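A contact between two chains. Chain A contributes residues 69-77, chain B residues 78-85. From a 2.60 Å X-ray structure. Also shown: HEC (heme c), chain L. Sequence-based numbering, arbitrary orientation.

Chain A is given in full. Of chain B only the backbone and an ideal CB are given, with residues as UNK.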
ATOM      1  N   SER A  69      45.946 -21.012 -13.937  1.00 40.94           N
ATOM      2  CA  SER A  69      47.046 -20.441 -13.167  1.00 40.17           C
ATOM      3  C   SER A  69      47.196 -18.944 -13.413  1.00 34.83           C
ATOM      4  O   SER A  69      47.448 -18.180 -12.474  1.00 40.95           O
ATOM      5  CB  SER A  69      48.348 -21.175 -13.491  1.00 30.85           C
ATOM      6  OG  SER A  69      48.548 -21.273 -14.891  1.00 43.52           O
ATOM      7  N   ILE A  70      47.042 -18.503 -14.665  1.00 33.28           N
ATOM      8  CA  ILE A  70      47.268 -17.093 -14.980  1.00 30.26           C
ATOM      9  C   ILE A  70      46.250 -16.203 -14.275  1.00 37.73           C
ATOM     10  O   ILE A  70      46.563 -15.067 -13.895  1.00 40.89           O
ATOM     11  CB  ILE A  70      47.258 -16.874 -16.507  1.00 31.50           C
ATOM     12  CG1 ILE A  70      47.614 -15.421 -16.832  1.00 41.67           C
ATOM     13  CG2 ILE A  70      45.910 -17.257 -17.107  1.00 29.60           C
ATOM     14  CD1 ILE A  70      47.634 -15.104 -18.302  1.00 38.91           C
ATOM     15  N   PHE A  71      45.027 -16.698 -14.074  1.00 42.03           N
ATOM     16  CA  PHE A  71      44.030 -15.909 -13.359  1.00 28.34           C
ATOM     17  C   PHE A  71      44.341 -15.841 -11.870  1.00 34.41           C
ATOM     18  O   PHE A  71      44.015 -14.843 -11.216  1.00 43.42           O
ATOM     19  CB  PHE A  71      42.638 -16.491 -13.596  1.00 26.34           C
ATOM     20  CG  PHE A  71      42.354 -16.812 -15.036  1.00 32.83           C
ATOM     21  CD1 PHE A  71      42.286 -15.803 -15.984  1.00 19.71           C
ATOM     22  CD2 PHE A  71      42.152 -18.121 -15.443  1.00 27.32           C
ATOM     23  CE1 PHE A  71      42.028 -16.094 -17.309  1.00 28.60           C
ATOM     24  CE2 PHE A  71      41.893 -18.419 -16.765  1.00 21.27           C
ATOM     25  CZ  PHE A  71      41.830 -17.404 -17.700  1.00 35.62           C
ATOM     26  N   ILE A  72      44.963 -16.884 -11.319  1.00 36.76           N
ATOM     27  CA  ILE A  72      45.403 -16.843  -9.929  1.00 42.08           C
ATOM     28  C   ILE A  72      46.698 -16.051  -9.797  1.00 35.83           C
ATOM     29  O   ILE A  72      46.868 -15.270  -8.852  1.00 34.00           O
ATOM     30  CB  ILE A  72      45.563 -18.272  -9.378  1.00 37.32           C
ATOM     31  CG1 ILE A  72      44.319 -19.112  -9.669  1.00 41.53           C
ATOM     32  CG2 ILE A  72      45.853 -18.242  -7.882  1.00 23.61           C
ATOM     33  CD1 ILE A  72      44.507 -20.576  -9.361  1.00 38.11           C
ATOM     34  N   GLU A  73      47.627 -16.237 -10.739  1.00 45.27           N
ATOM     35  CA  GLU A  73      48.952 -15.633 -10.620  1.00 39.51           C
ATOM     36  C   GLU A  73      48.896 -14.112 -10.620  1.00 41.74           C
ATOM     37  O   GLU A  73      49.698 -13.465  -9.939  1.00 45.09           O
ATOM     38  CB  GLU A  73      49.847 -16.129 -11.756  1.00 36.03           C
ATOM     39  CG  GLU A  73      50.652 -17.368 -11.394  1.00 48.75           C
ATOM     40  CD  GLU A  73      51.160 -18.120 -12.607  1.00 58.88           C
ATOM     41  OE1 GLU A  73      50.875 -17.687 -13.743  1.00 57.31           O
ATOM     42  OE2 GLU A  73      51.840 -19.150 -12.417  1.00 52.80           O
ATOM     43  N   GLN A  74      47.955 -13.520 -11.353  1.00 35.70           N
ATOM     44  CA  GLN A  74      47.799 -12.074 -11.382  1.00 35.16           C
ATOM     45  C   GLN A  74      46.594 -11.609 -10.574  1.00 35.34           C
ATOM     46  O   GLN A  74      46.165 -10.459 -10.726  1.00 38.69           O
ATOM     47  CB  GLN A  74      47.711 -11.582 -12.828  1.00 33.91           C
ATOM     48  CG  GLN A  74      48.983 -11.841 -13.621  1.00 34.89           C
ATOM     49  CD  GLN A  74      48.927 -11.289 -15.032  1.00 47.07           C
ATOM     50  OE1 GLN A  74      48.342 -10.234 -15.279  1.00 42.58           O
ATOM     51  NE2 GLN A  74      49.541 -12.002 -15.968  1.00 64.65           N
ATOM     52  N   GLU A  75      46.051 -12.480  -9.716  1.00 38.03           N
ATOM     53  CA  GLU A  75      44.995 -12.122  -8.765  1.00 44.61           C
ATOM     54  C   GLU A  75      43.800 -11.479  -9.465  1.00 36.83           C
ATOM     55  O   GLU A  75      43.235 -10.489  -8.997  1.00 36.68           O
ATOM     56  CB  GLU A  75      45.542 -11.217  -7.659  1.00 43.34           C
ATOM     57  CG  GLU A  75      46.648 -11.867  -6.838  1.00 49.93           C
ATOM     58  CD  GLU A  75      47.332 -10.899  -5.896  1.00 67.15           C
ATOM     59  OE1 GLU A  75      46.899 -10.791  -4.728  1.00 69.13           O
ATOM     60  OE2 GLU A  75      48.300 -10.240  -6.329  1.00 74.76           O
ATOM     61  N   ARG A  76      43.410 -12.053 -10.603  1.00 39.93           N
ATOM     62  CA  ARG A  76      42.285 -11.538 -11.384  1.00 35.30           C
ATOM     63  C   ARG A  76      40.984 -12.168 -10.884  1.00 38.21           C
ATOM     64  O   ARG A  76      40.387 -13.044 -11.512  1.00 36.92           O
ATOM     65  CB  ARG A  76      42.506 -11.802 -12.868  1.00 33.50           C
ATOM     66  CG  ARG A  76      43.724 -11.099 -13.447  1.00 34.90           C
ATOM     67  CD  ARG A  76      43.615  -9.589 -13.291  1.00 27.02           C
ATOM     68  NE  ARG A  76      42.418  -9.060 -13.937  1.00 21.59           N
ATOM     69  CZ  ARG A  76      42.365  -8.671 -15.207  1.00 36.15           C
ATOM     70  NH1 ARG A  76      43.446  -8.750 -15.973  1.00 29.43           N
ATOM     71  NH2 ARG A  76      41.232  -8.203 -15.712  1.00 29.95           N
ATOM     72  N   ARG A  77      40.557 -11.702  -9.707  1.00 39.67           N
ATOM     73  CA  ARG A  77      39.269 -12.130  -9.169  1.00 30.14           C
ATOM     74  C   ARG A  77      38.127 -11.767 -10.109  1.00 33.07           C
ATOM     75  O   ARG A  77      37.138 -12.503 -10.202  1.00 29.03           O
ATOM     76  CB  ARG A  77      39.040 -11.506  -7.794  1.00 29.10           C
ATOM     77  CG  ARG A  77      40.052 -11.923  -6.743  1.00 41.98           C
ATOM     78  CD  ARG A  77      39.874 -11.129  -5.458  1.00 35.66           C
ATOM     79  NE  ARG A  77      40.621 -11.711  -4.347  1.00 46.52           N
ATOM     80  CZ  ARG A  77      41.922 -11.528  -4.141  1.00 67.19           C
ATOM     81  NH1 ARG A  77      42.629 -10.780  -4.975  1.00 62.72           N
ATOM     82  NH2 ARG A  77      42.518 -12.099  -3.103  1.00 65.34           N
TER
ATOM     83  N   UNK B  78      33.745 -15.802 -23.706  1.00 28.93           N
ATOM     84  CA  UNK B  78      34.869 -15.104 -24.325  1.00 24.51           C
ATOM     85  C   UNK B  78      35.197 -13.876 -23.484  1.00 29.24           C
ATOM     86  O   UNK B  78      34.653 -12.788 -23.686  1.00 34.99           O
ATOM     87  CB  UNK B  78      34.552 -14.711 -25.769  1.00 24.51           C
ATOM     88  N   UNK B  79      36.101 -14.054 -22.527  1.00 18.95           N
ATOM     89  CA  UNK B  79      36.492 -12.983 -21.613  1.00 18.95           C
ATOM     90  C   UNK B  79      37.392 -11.992 -22.340  1.00 26.90           C
ATOM     91  O   UNK B  79      37.956 -12.323 -23.394  1.00 26.91           O
ATOM     92  CB  UNK B  79      37.200 -13.548 -20.380  1.00 18.95           C
ATOM     93  N   UNK B  80      37.550 -10.771 -21.829  1.00 30.44           N
ATOM     94  CA  UNK B  80      38.629  -9.913 -22.323  1.00 30.60           C
ATOM     95  C   UNK B  80      39.977 -10.515 -21.962  1.00 35.07           C
ATOM     96  O   UNK B  80      40.144 -11.125 -20.903  1.00 28.82           O
ATOM     97  CB  UNK B  80      38.507  -8.499 -21.752  1.00 30.60           C
ATOM     98  N   UNK B  81      40.945 -10.348 -22.856  1.00 32.30           N
ATOM     99  CA  UNK B  81      42.299 -10.826 -22.616  1.00 27.74           C
ATOM    100  C   UNK B  81      43.270  -9.672 -22.396  1.00 34.48           C
ATOM    101  O   UNK B  81      44.446  -9.764 -22.754  1.00 41.81           O
ATOM    102  CB  UNK B  81      42.769 -11.690 -23.788  1.00 27.74           C
ATOM    103  N   UNK B  82      42.784  -8.580 -21.799  1.00 36.40           N
ATOM    104  CA  UNK B  82      43.669  -7.528 -21.316  1.00 37.84           C
ATOM    105  C   UNK B  82      44.685  -8.059 -20.314  1.00 35.53           C
ATOM    106  O   UNK B  82      45.706  -7.407 -20.075  1.00 47.29           O
ATOM    107  CB  UNK B  82      42.851  -6.402 -20.681  1.00 37.84           C
ATOM    108  N   UNK B  83      44.414  -9.222 -19.715  1.00 27.93           N
ATOM    109  CA  UNK B  83      45.374  -9.870 -18.829  1.00 37.00           C
ATOM    110  C   UNK B  83      46.650 -10.223 -19.580  1.00 37.01           C
ATOM    111  O   UNK B  83      47.734 -10.290 -18.988  1.00 35.32           O
ATOM    112  CB  UNK B  83      44.764 -11.126 -18.204  1.00 37.00           C
ATOM    113  N   UNK B  84      46.552 -10.441 -20.888  1.00 41.78           N
ATOM    114  CA  UNK B  84      47.711 -10.721 -21.717  1.00 41.39           C
ATOM    115  C   UNK B  84      48.319  -9.421 -22.236  1.00 46.64           C
ATOM    116  O   UNK B  84      47.654  -8.385 -22.321  1.00 36.01           O
ATOM    117  CB  UNK B  84      47.329 -11.637 -22.881  1.00 41.39           C
ATOM    118  N   UNK B  85      49.599  -9.490 -22.589  1.00 48.17           N
ATOM    119  CA  UNK B  85      50.303  -8.305 -23.044  1.00 43.50           C
ATOM    120  C   UNK B  85      49.844  -7.908 -24.442  1.00 44.32           C
ATOM    121  O   UNK B  85      49.197  -8.675 -25.162  1.00 43.11           O
ATOM    122  CB  UNK B  85      51.814  -8.542 -23.026  1.00 43.50           C
TER
HETATM  123 FE   HEC L 302      37.436 -17.015 -27.937  1.00 20.59          FE
HETATM  124  CHA HEC L 302      34.828 -16.051 -29.939  1.00 25.09           C
HETATM  125  CHB HEC L 302      39.605 -15.255 -29.968  1.00 25.90           C
HETATM  126  CHC HEC L 302      40.101 -18.010 -25.991  1.00 31.34           C
HETATM  127  CHD HEC L 302      35.324 -18.879 -25.960  1.00 21.07           C
HETATM  128  NA  HEC L 302      37.256 -15.866 -29.633  1.00 18.78           N
HETATM  129  C1A HEC L 302      36.079 -15.602 -30.298  1.00 23.02           C
HETATM  130  C2A HEC L 302      36.360 -14.761 -31.446  1.00 23.59           C
HETATM  131  C3A HEC L 302      37.695 -14.541 -31.458  1.00 19.93           C
HETATM  132  C4A HEC L 302      38.271 -15.231 -30.316  1.00 21.35           C
HETATM  133  CMA HEC L 302      38.559 -13.723 -32.446  1.00 25.82           C
HETATM  134  CAA HEC L 302      35.201 -14.316 -32.387  1.00 23.87           C
HETATM  135  CBA HEC L 302      35.436 -13.171 -33.371  1.00 24.00           C
HETATM  136  CGA HEC L 302      34.192 -12.977 -34.202  1.00 33.20           C
HETATM  137  O1A HEC L 302      33.373 -13.929 -34.294  1.00 33.28           O
HETATM  138  O2A HEC L 302      34.022 -11.870 -34.775  1.00 33.95           O
HETATM  139  NB  HEC L 302      39.471 -16.707 -27.981  1.00 18.63           N
HETATM  140  C1B HEC L 302      40.156 -15.921 -28.890  1.00 25.04           C
HETATM  141  C2B HEC L 302      41.555 -15.913 -28.505  1.00 23.35           C
HETATM  142  C3B HEC L 302      41.690 -16.676 -27.413  1.00 30.68           C
HETATM  143  C4B HEC L 302      40.383 -17.187 -27.060  1.00 29.48           C
HETATM  144  CMB HEC L 302      42.682 -15.167 -29.252  1.00 30.07           C
HETATM  145  CAB HEC L 302      42.991 -16.974 -26.631  1.00 31.47           C
HETATM  146  CBB HEC L 302      43.492 -15.710 -25.897  1.00 27.50           C
HETATM  147  NC  HEC L 302      37.672 -18.220 -26.290  1.00 25.37           N
HETATM  148  C1C HEC L 302      38.858 -18.491 -25.637  1.00 22.46           C
HETATM  149  C2C HEC L 302      38.551 -19.247 -24.440  1.00 16.11           C
HETATM  150  C3C HEC L 302      37.260 -19.600 -24.511  1.00 21.50           C
HETATM  151  C4C HEC L 302      36.661 -18.888 -25.625  1.00 23.38           C
HETATM  152  CMC HEC L 302      39.619 -19.901 -23.535  1.00 14.93           C
HETATM  153  CAC HEC L 302      36.485 -20.481 -23.503  1.00 22.49           C
HETATM  154  CBC HEC L 302      36.386 -19.767 -22.137  1.00 23.27           C
HETATM  155  ND  HEC L 302      35.395 -17.406 -27.947  1.00 23.98           N
HETATM  156  C1D HEC L 302      34.739 -18.211 -27.017  1.00 21.83           C
HETATM  157  C2D HEC L 302      33.330 -18.231 -27.339  1.00 26.16           C
HETATM  158  C3D HEC L 302      33.181 -17.346 -28.583  1.00 20.98           C
HETATM  159  C4D HEC L 302      34.512 -16.879 -28.885  1.00 25.64           C
HETATM  160  CMD HEC L 302      32.214 -18.988 -26.587  1.00 26.04           C
HETATM  161  CAD HEC L 302      31.893 -17.012 -29.363  1.00 19.44           C
HETATM  162  CBD HEC L 302      31.136 -15.904 -28.642  1.00 16.57           C
HETATM  163  CGD HEC L 302      29.853 -15.612 -29.371  1.00 22.87           C
HETATM  164  O1D HEC L 302      29.904 -15.326 -30.595  1.00 26.16           O
HETATM  165  O2D HEC L 302      28.776 -15.655 -28.721  1.00 27.77           O

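At position 78 the ideal CB has no atom of chain A within reach. At 4.3 Å from HEC FE, the CB of position 78 stands at the distance expected for a methionine binding through its sulfur and too near for a histidine bound through NE2. The residue is M78(B), whose SD binds the iron at 2.3 Å from HEC FE; a second axial ligand comes from elsewhere in the structure.

Position 79 has an extended backbone (phi/psi -75/161) and a CA-to-CB bond directed toward chain A, although the ideal CB has nothing within 5.5 Å. The ring of F71(A) lies that way, so an apolar chain long enough to cross the gap is favoured: leucine, isoleucine or methionine. It is I79(B), and its CD1 comes to 3.8 Å from F71(A) CE1.

Position 80 points sideways and meets nothing of chain A. Its phi of -66° is compatible with proline among many others, and the residue is P80(B).

Position 81 begins a type I turn that ends at position 84. Its CA-to-CB bond is sideways to chain A and runs toward the heme, with HEC CBB 4.6 Å from the CB; the F71(A) ring lies well off that line, and only a large group, such as an aromatic, could reach both. W81(B) does so: HEC CBB lies over one face of the indole, 3.5 Å from W81(B) CE2, while W81(B) CH2 approaches the edge of the F71(A) ring, 4.0 Å from F71(A) CZ.

Position 82, the second residue of the turn, has helix-like angles (-58/-20) and a sideways CB that lies 5.3 Å from R76(A) NH1. A positive charge so near suits an acid, aspartate or a suitably folded glutamate, or a neutral acceptor such as asparagine. D82(B) forms a salt bridge, its OD1 accepting hydrogen bonds from R76(A) NH1 at 3.1 Å and R76(A) NH2 at 3.3 Å and lying near the guanidinium plane at its edge.

Position 83 faces chain A most directly. Its CB stands 3.5 Å from R76(A) NH1, 4.7 Å from Q74(A) OE1 and 4.9 Å from I70(A) CD1, and beyond it I70(A) and F71(A) present an apolar surface. A medium-sized aliphatic chain, isoleucine, leucine, valine or methionine, would fit. I83(B) extends with both chi angles t, so that its CD1 lies 3.6 Å from I70(A) CG1 and 4.0 Å from F71(A) CD1. A water accepts from Q74(A) NE2 at 3.1 Å and donates a weak hydrogen bond to I83(B) O at 3.4 Å.

Position 84 closes the turn through its backbone N, 2.9 Å from W81(B) O. Its CB points away, yet a flexible apolar chain could bend back to I70(A). L84(B) does this, its CD2 3.7 Å from I70(A) CD1.

Position 85 is out of reach of chain A and immediately precedes a helix, where serine, threonine, aspartate or asparagine commonly cap. T85(B) is that N-cap.

Chain B (78-85) MIPWDILT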
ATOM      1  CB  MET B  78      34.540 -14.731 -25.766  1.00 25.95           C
ATOM      2  CG  MET B  78      35.605 -13.910 -26.489  1.00 27.03           C
ATOM      3  SD  MET B  78      36.922 -14.881 -27.243  1.00 33.68           S
ATOM      4  CE  MET B  78      37.984 -15.159 -25.839  1.00 21.14           C
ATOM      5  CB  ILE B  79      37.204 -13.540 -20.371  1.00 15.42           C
ATOM      6  CG1 ILE B  79      38.483 -14.275 -20.780  1.00 15.85           C
ATOM      7  CG2 ILE B  79      36.274 -14.445 -19.598  1.00 20.40           C
ATOM      8  CD1 ILE B  79      39.397 -14.612 -19.624  1.00 16.48           C
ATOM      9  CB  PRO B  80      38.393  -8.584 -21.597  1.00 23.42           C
ATOM     10  CG  PRO B  80      36.982  -8.647 -21.108  1.00 24.73           C
ATOM     11  CD  PRO B  80      36.708 -10.086 -20.832  1.00 23.42           C
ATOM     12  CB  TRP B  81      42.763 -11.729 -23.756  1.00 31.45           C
ATOM     13  CG  TRP B  81      42.050 -13.045 -23.737  1.00 34.37           C
ATOM     14  CD1 TRP B  81      40.991 -13.414 -24.510  1.00 27.98           C
ATOM     15  CD2 TRP B  81      42.324 -14.157 -22.873  1.00 27.27           C
ATOM     16  NE1 TRP B  81      40.598 -14.690 -24.193  1.00 21.89           N
ATOM     17  CE2 TRP B  81      41.398 -15.168 -23.191  1.00 24.88           C
ATOM     18  CE3 TRP B  81      43.265 -14.397 -21.868  1.00 29.49           C
ATOM     19  CZ2 TRP B  81      41.385 -16.401 -22.544  1.00 27.47           C
ATOM     20  CZ3 TRP B  81      43.251 -15.623 -21.223  1.00 31.91           C
ATOM     21  CH2 TRP B  81      42.316 -16.608 -21.564  1.00 30.87           C
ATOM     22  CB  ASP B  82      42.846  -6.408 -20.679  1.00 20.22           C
ATOM     23  CG  ASP B  82      42.046  -6.883 -19.483  1.00 43.55           C
ATOM     24  OD1 ASP B  82      42.600  -6.896 -18.362  1.00 45.24           O
ATOM     25  OD2 ASP B  82      40.861  -7.245 -19.664  1.00 45.45           O
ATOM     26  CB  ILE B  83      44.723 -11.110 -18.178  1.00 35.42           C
ATOM     27  CG1 ILE B  83      45.653 -11.744 -17.143  1.00 34.70           C
ATOM     28  CG2 ILE B  83      44.314 -12.124 -19.240  1.00 28.43           C
ATOM     29  CD1 ILE B  83      45.033 -12.916 -16.417  1.00 36.42           C
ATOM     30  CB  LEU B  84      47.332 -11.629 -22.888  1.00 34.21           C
ATOM     31  CG  LEU B  84      46.850 -13.034 -22.520  1.00 36.39           C
ATOM     32  CD1 LEU B  84      46.435 -13.805 -23.765  1.00 30.41           C
ATOM     33  CD2 LEU B  84      47.927 -13.789 -21.755  1.00 32.93           C
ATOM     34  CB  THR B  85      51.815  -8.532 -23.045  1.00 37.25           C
ATOM     35  OG1 THR B  85      52.174  -9.349 -24.165  1.00 43.59           O
ATOM     36  CG2 THR B  85      52.248  -9.220 -21.760  1.00 31.36           C
TER
HETATM   37  O   HOH W   1      50.658 -12.096 -18.819  1.00 35.80           O
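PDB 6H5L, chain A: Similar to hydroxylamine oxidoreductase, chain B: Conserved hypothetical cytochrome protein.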